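PDB 5WO2: periplasmic chaperone Spy from Escherichia coli, which acts as an ATP-independent periplasmic chaperone that limits protein aggregation and lets substrate proteins fold while bound to its cradle-shaped homodimer. Local coordinates for residues L5-A10 against N78-E83; H38-S43 against K48-A53. One frame throughout, in Å; residues are numbered along the deposited sequence. Where two conformers were deposited one is given.

Contact 1 of 2, residues L5-A10 against N78-E83; sequences LNLTDA and NILTPE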
# COMPACT_ATOMS: atom_id res chain seq x y z
N LEU B 5 23.87 7.01 6.25
CA LEU B 5 24.46 7.62 5.07
C LEU B 5 25.34 8.82 5.44
O LEU B 5 26.02 9.35 4.58
CB LEU B 5 23.36 8.06 4.10
CG LEU B 5 22.39 6.99 3.59
CD1 LEU B 5 21.41 7.67 2.68
CD2 LEU B 5 23.09 5.86 2.87
N ASN B 6 25.31 9.22 6.71
CA ASN B 6 26.19 10.27 7.22
C ASN B 6 25.83 11.61 6.63
O ASN B 6 26.66 12.33 6.08
CB ASN B 6 27.65 9.94 6.90
CG ASN B 6 27.94 8.46 6.98
OD1 ASN B 6 27.09 7.67 7.41
ND2 ASN B 6 29.14 8.06 6.58
N LEU B 7 24.55 11.96 6.73
CA LEU B 7 24.05 13.10 5.98
C LEU B 7 24.63 14.46 6.43
O LEU B 7 24.55 14.85 7.59
CB LEU B 7 22.53 13.13 6.07
CG LEU B 7 21.83 11.92 5.44
CD1 LEU B 7 20.42 11.83 5.93
CD2 LEU B 7 21.87 12.04 3.93
N THR B 8 25.23 15.17 5.48
CA THR B 8 25.65 16.56 5.66
C THR B 8 24.50 17.46 6.20
O THR B 8 23.34 17.26 5.79
CB THR B 8 26.17 17.12 4.30
OG1 THR B 8 27.53 16.75 4.07
CG2 THR B 8 26.06 18.59 4.23
N ASP B 9 24.77 18.41 7.10
CA ASP B 9 23.69 19.31 7.57
C ASP B 9 23.07 20.06 6.39
O ASP B 9 21.86 20.26 6.37
CB ASP B 9 24.15 20.31 8.68
CG ASP B 9 25.63 20.66 8.61
OD1 ASP B 9 26.40 19.85 8.07
OD2 ASP B 9 26.02 21.75 9.14
N ALA B 10 23.87 20.44 5.40
CA ALA B 10 23.31 20.93 4.13
C ALA B 10 22.41 19.86 3.47
O ALA B 10 21.39 20.18 2.84
CB ALA B 10 24.42 21.35 3.17
N ASN B 78 19.78 12.19 -5.41
CA ASN B 78 20.64 13.13 -6.13
C ASN B 78 21.27 14.22 -5.27
O ASN B 78 22.09 14.99 -5.78
CB ASN B 78 19.87 13.74 -7.28
CG ASN B 78 19.80 12.82 -8.45
OD1 ASN B 78 20.83 12.55 -9.07
ND2 ASN B 78 18.60 12.29 -8.77
N ILE B 79 20.95 14.30 -3.99
CA ILE B 79 21.78 15.16 -3.11
C ILE B 79 22.96 14.39 -2.52
O ILE B 79 23.74 14.96 -1.79
CB ILE B 79 20.98 15.78 -1.94
CG1 ILE B 79 20.54 14.73 -0.92
CG2 ILE B 79 19.80 16.54 -2.44
CD1 ILE B 79 20.08 15.31 0.39
N LEU B 80 23.07 13.09 -2.82
CA LEU B 80 24.09 12.24 -2.18
C LEU B 80 25.44 12.18 -2.89
O LEU B 80 25.52 12.33 -4.11
CB LEU B 80 23.58 10.80 -2.07
CG LEU B 80 22.30 10.51 -1.28
CD1 LEU B 80 21.94 9.03 -1.39
CD2 LEU B 80 22.44 10.94 0.16
N THR B 81 26.51 11.94 -2.11
CA THR B 81 27.84 11.65 -2.67
C THR B 81 27.89 10.28 -3.33
O THR B 81 27.11 9.41 -3.00
CB THR B 81 28.91 11.66 -1.59
OG1 THR B 81 28.70 10.54 -0.72
CG2 THR B 81 28.88 12.96 -0.79
N PRO B 82 28.84 10.08 -4.26
CA PRO B 82 29.01 8.75 -4.87
C PRO B 82 29.07 7.62 -3.84
O PRO B 82 28.33 6.65 -4.01
CB PRO B 82 30.32 8.90 -5.63
CG PRO B 82 30.25 10.29 -6.12
CD PRO B 82 29.65 11.09 -4.97
N GLU B 83 29.88 7.74 -2.79
CA GLU B 83 29.88 6.69 -1.77
C GLU B 83 28.50 6.55 -1.09
O GLU B 83 28.06 5.44 -0.80
CB GLU B 83 30.98 6.94 -0.72
CG GLU B 83 31.10 8.38 -0.26
CD GLU B 83 32.09 9.22 -1.11
OE1 GLU B 83 33.26 9.36 -0.69
OE2 GLU B 83 31.68 9.75 -2.17
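The two LTXXQ motifs that name this family meet here, Leu-7 of the first against Leu-80 of the second. The first motif runs from Leu-7 to Gln-11 and leads into helix 9-21. The second runs from Leu-80 to Gln-84 and leads into helix 82-94. Their leucines have CA atoms 8.2 Å apart and touch through methyl groups. The two side chains cross at a slant, with Leu-7 CD2 lying 4.0 Å from Leu-80 CD2. Leu-5 adds a second apolar contact to the same methyl, its CD1 being 4.3 Å from Leu-80 CD2. Leu-5 and Leu-7 each have a second conformer, and these distances hold for the one described. Leu-80 turns its CG beside the backbone N, with chi1 -59°, and this brings its end nearer the other segment. The Leu-80 side chain also touches Phe-88 of helix 82-94, and Leu-7 packs on Ile-15 of helix 9-21.

The polar work is done by the glutamines that close the motifs. Gln-11 bonds through OE1 to Thr-8 N and through NE2 to Ile-79 O. Gln-84 repeats the pattern: OE1 accepts from Thr-81 N and NE2 gives to Leu-5 O. Each amide thus closes its own motif and reaches the backbone that leads into the other one, a near-symmetric exchange. Both threonines stand at N-cap positions, but they differ. The Thr-8 side chain makes no capping bond. The Thr-81 hydroxyl does cap a backbone N in the first turn of its helix. The same hydroxyl lies near the Glu-83 carboxylate, with Thr-81 OG1 a long 3.4 Å from Glu-83 OE2.

Contact 2 of 2, residues H38-S43 against K48-A53; sequences HDIIAS and KVKAEA. With ZN (zinc ion), chain R; IMD (imidazole), chain Q.
Ile-40 alone carries this contact for residues 38-43, and its end lands on helix backbone. Its CD1 lies 3.8 Å from Ala-51 CA and 3.9 Å from Lys-50 O. The ethyl branch gets there with CG1 anti to the carbonyl carbon (chi1 -77°). The other branch meets a side chain, with Ile-40 CG2 4.2 Å from Ala-51 CB. The CA atoms of Ile-40 and Ala-51 are 6.6 Å apart, a spacing consistent with the small alanine side chain. Lys-50 lends its aliphatic base at the margin, while the end of its side chain leads away. The contact is van der Waals packing, mostly between carbon atoms.

His-38 and Asp-39, just before Ile-40, serve a zinc site instead. The zinc ion is bound by His-38 ND1 at 2.0 Å and by N3 of an imidazole, probably from the crystallisation liquor, at 2.1 Å. Glu-93 of the second subunit binds the same ion. The far nitrogen of the imidazole, N1, gives a bent hydrogen bond (132°) of 3.0 Å to Asp-39 OD1. A second, weak one goes to Asp-39 OD2. The His-38 ring is held at both nitrogens, since NE2 bonds to Asn-89 OD1 of the second subunit.

Helix 32-41 stops right after Ile-41, and Ala-42 forms the centre of an inverse gamma turn. The chain then doubles back to start helix 48-77, making a helical hairpin. Phe-46 of the connecting loop packs on both Ile-40 and Ala-51. Met-70 and Leu-67 of the second subunit cover the same two residues, so the hairpin is packed against helix 48-77 of its dimer partner.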
# COMPACT_ATOMS: atom_id res chain seq x y z
N HIS B 38 -14.97 -0.12 3.31
CA HIS B 38 -15.71 -0.58 4.48
C HIS B 38 -17.10 -1.02 4.09
O HIS B 38 -17.56 -2.11 4.51
CB HIS B 38 -15.78 0.53 5.51
CG HIS B 38 -16.24 0.06 6.86
ND1 HIS B 38 -16.48 0.94 7.88
CD2 HIS B 38 -16.54 -1.17 7.34
CE1 HIS B 38 -16.84 0.28 8.96
NE2 HIS B 38 -16.89 -1.01 8.66
N ASP B 39 -17.79 -0.22 3.27
CA ASP B 39 -19.17 -0.53 2.95
C ASP B 39 -19.29 -1.76 2.04
O ASP B 39 -20.34 -2.39 2.00
CB ASP B 39 -19.85 0.72 2.31
CG ASP B 39 -20.06 1.85 3.34
OD1 ASP B 39 -19.90 1.52 4.53
OD2 ASP B 39 -20.31 3.04 3.03
N ILE B 40 -18.22 -2.13 1.34
CA ILE B 40 -18.21 -3.34 0.52
C ILE B 40 -18.01 -4.57 1.40
O ILE B 40 -18.63 -5.61 1.18
CB ILE B 40 -17.11 -3.25 -0.54
CG1 ILE B 40 -17.59 -2.31 -1.66
CG2 ILE B 40 -16.76 -4.62 -1.12
CD1 ILE B 40 -16.50 -1.71 -2.41
N ILE B 41 -17.16 -4.42 2.40
CA ILE B 41 -16.89 -5.50 3.33
C ILE B 41 -18.09 -5.75 4.25
O ILE B 41 -18.50 -6.87 4.41
CB ILE B 41 -15.64 -5.21 4.15
CG1 ILE B 41 -14.44 -5.22 3.21
CG2 ILE B 41 -15.55 -6.18 5.35
CD1 ILE B 41 -13.13 -4.80 3.87
N ALA B 42 -18.64 -4.70 4.85
CA ALA B 42 -19.78 -4.80 5.78
C ALA B 42 -21.10 -4.77 5.04
O ALA B 42 -21.87 -3.80 5.19
CB ALA B 42 -19.75 -3.66 6.77
N SER B 43 -21.32 -5.75 4.19
CA SER B 43 -22.51 -5.81 3.34
C SER B 43 -22.99 -7.24 3.35
O SER B 43 -22.16 -8.13 3.48
CB SER B 43 -22.22 -5.37 1.91
OG SER B 43 -23.37 -5.61 1.14
N LYS B 48 -19.28 -7.67 -6.72
CA LYS B 48 -17.98 -7.64 -7.39
C LYS B 48 -17.84 -6.39 -8.22
O LYS B 48 -16.79 -5.78 -8.20
CB LYS B 48 -17.78 -8.86 -8.25
CG LYS B 48 -16.40 -8.98 -8.86
CD LYS B 48 -16.32 -10.37 -9.42
CE LYS B 48 -15.06 -10.68 -10.18
NZ LYS B 48 -15.06 -12.21 -10.31
N VAL B 49 -18.91 -6.00 -8.91
CA VAL B 49 -18.78 -4.84 -9.82
C VAL B 49 -18.54 -3.58 -9.00
O VAL B 49 -17.73 -2.74 -9.37
CB VAL B 49 -20.04 -4.68 -10.72
CG1 VAL B 49 -19.99 -3.37 -11.53
CG2 VAL B 49 -20.10 -5.89 -11.64
N LYS B 50 -19.20 -3.48 -7.86
CA LYS B 50 -18.95 -2.37 -6.96
C LYS B 50 -17.53 -2.41 -6.40
O LYS B 50 -16.86 -1.40 -6.28
CB LYS B 50 -19.99 -2.42 -5.83
CG LYS B 50 -20.04 -1.13 -5.05
CD LYS B 50 -21.30 -1.08 -4.17
CE LYS B 50 -22.62 -1.28 -4.95
NZ LYS B 50 -22.66 -0.58 -6.29
N ALA B 51 -17.06 -3.61 -6.08
CA ALA B 51 -15.69 -3.73 -5.58
C ALA B 51 -14.70 -3.33 -6.65
O ALA B 51 -13.71 -2.66 -6.38
CB ALA B 51 -15.46 -5.18 -5.10
N GLU B 52 -14.97 -3.71 -7.88
CA GLU B 52 -14.07 -3.32 -8.97
C GLU B 52 -14.01 -1.80 -9.11
O GLU B 52 -12.94 -1.23 -9.39
CB GLU B 52 -14.50 -3.95 -10.28
CG GLU B 52 -14.26 -5.47 -10.30
CD GLU B 52 -14.72 -6.15 -11.59
OE1 GLU B 52 -15.89 -5.96 -12.00
OE2 GLU B 52 -13.93 -6.92 -12.16
N ALA B 53 -15.15 -1.12 -8.93
CA ALA B 53 -15.13 0.32 -9.03
C ALA B 53 -14.29 0.98 -7.93
O ALA B 53 -13.54 1.94 -8.18
CB ALA B 53 -16.57 0.89 -9.04
ZN ZN R . -16.06 2.92 8.09
N1 IMD Q . -18.68 3.88 5.86
C2 IMD Q . -17.63 3.53 6.62
N3 IMD Q . -17.65 4.27 7.74
C4 IMD Q . -18.68 5.14 7.67
C5 IMD Q . -19.31 4.90 6.47

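This chain is the LTXXQ-family part of the protein, without its two ends. Contacts 1 and 2 lie on opposite sides of the chain's centre, with centres 46 Å apart and nearest atoms about 34 Å apart. The long helix 48-77 spans the distance. Residues 48-53 form its start, and residues 78-83 follow its end. Within one subunit the contacts do not touch, but the dimer brings them together crosswise. Asn-78 of contact 1 bonds through ND2 to Ser-43 O of the second subunit, a residue of contact 2 there. Contact 2 has the His-38 zinc beside it. A different zinc ion lies about 12 Å from the Leu-5 side chain.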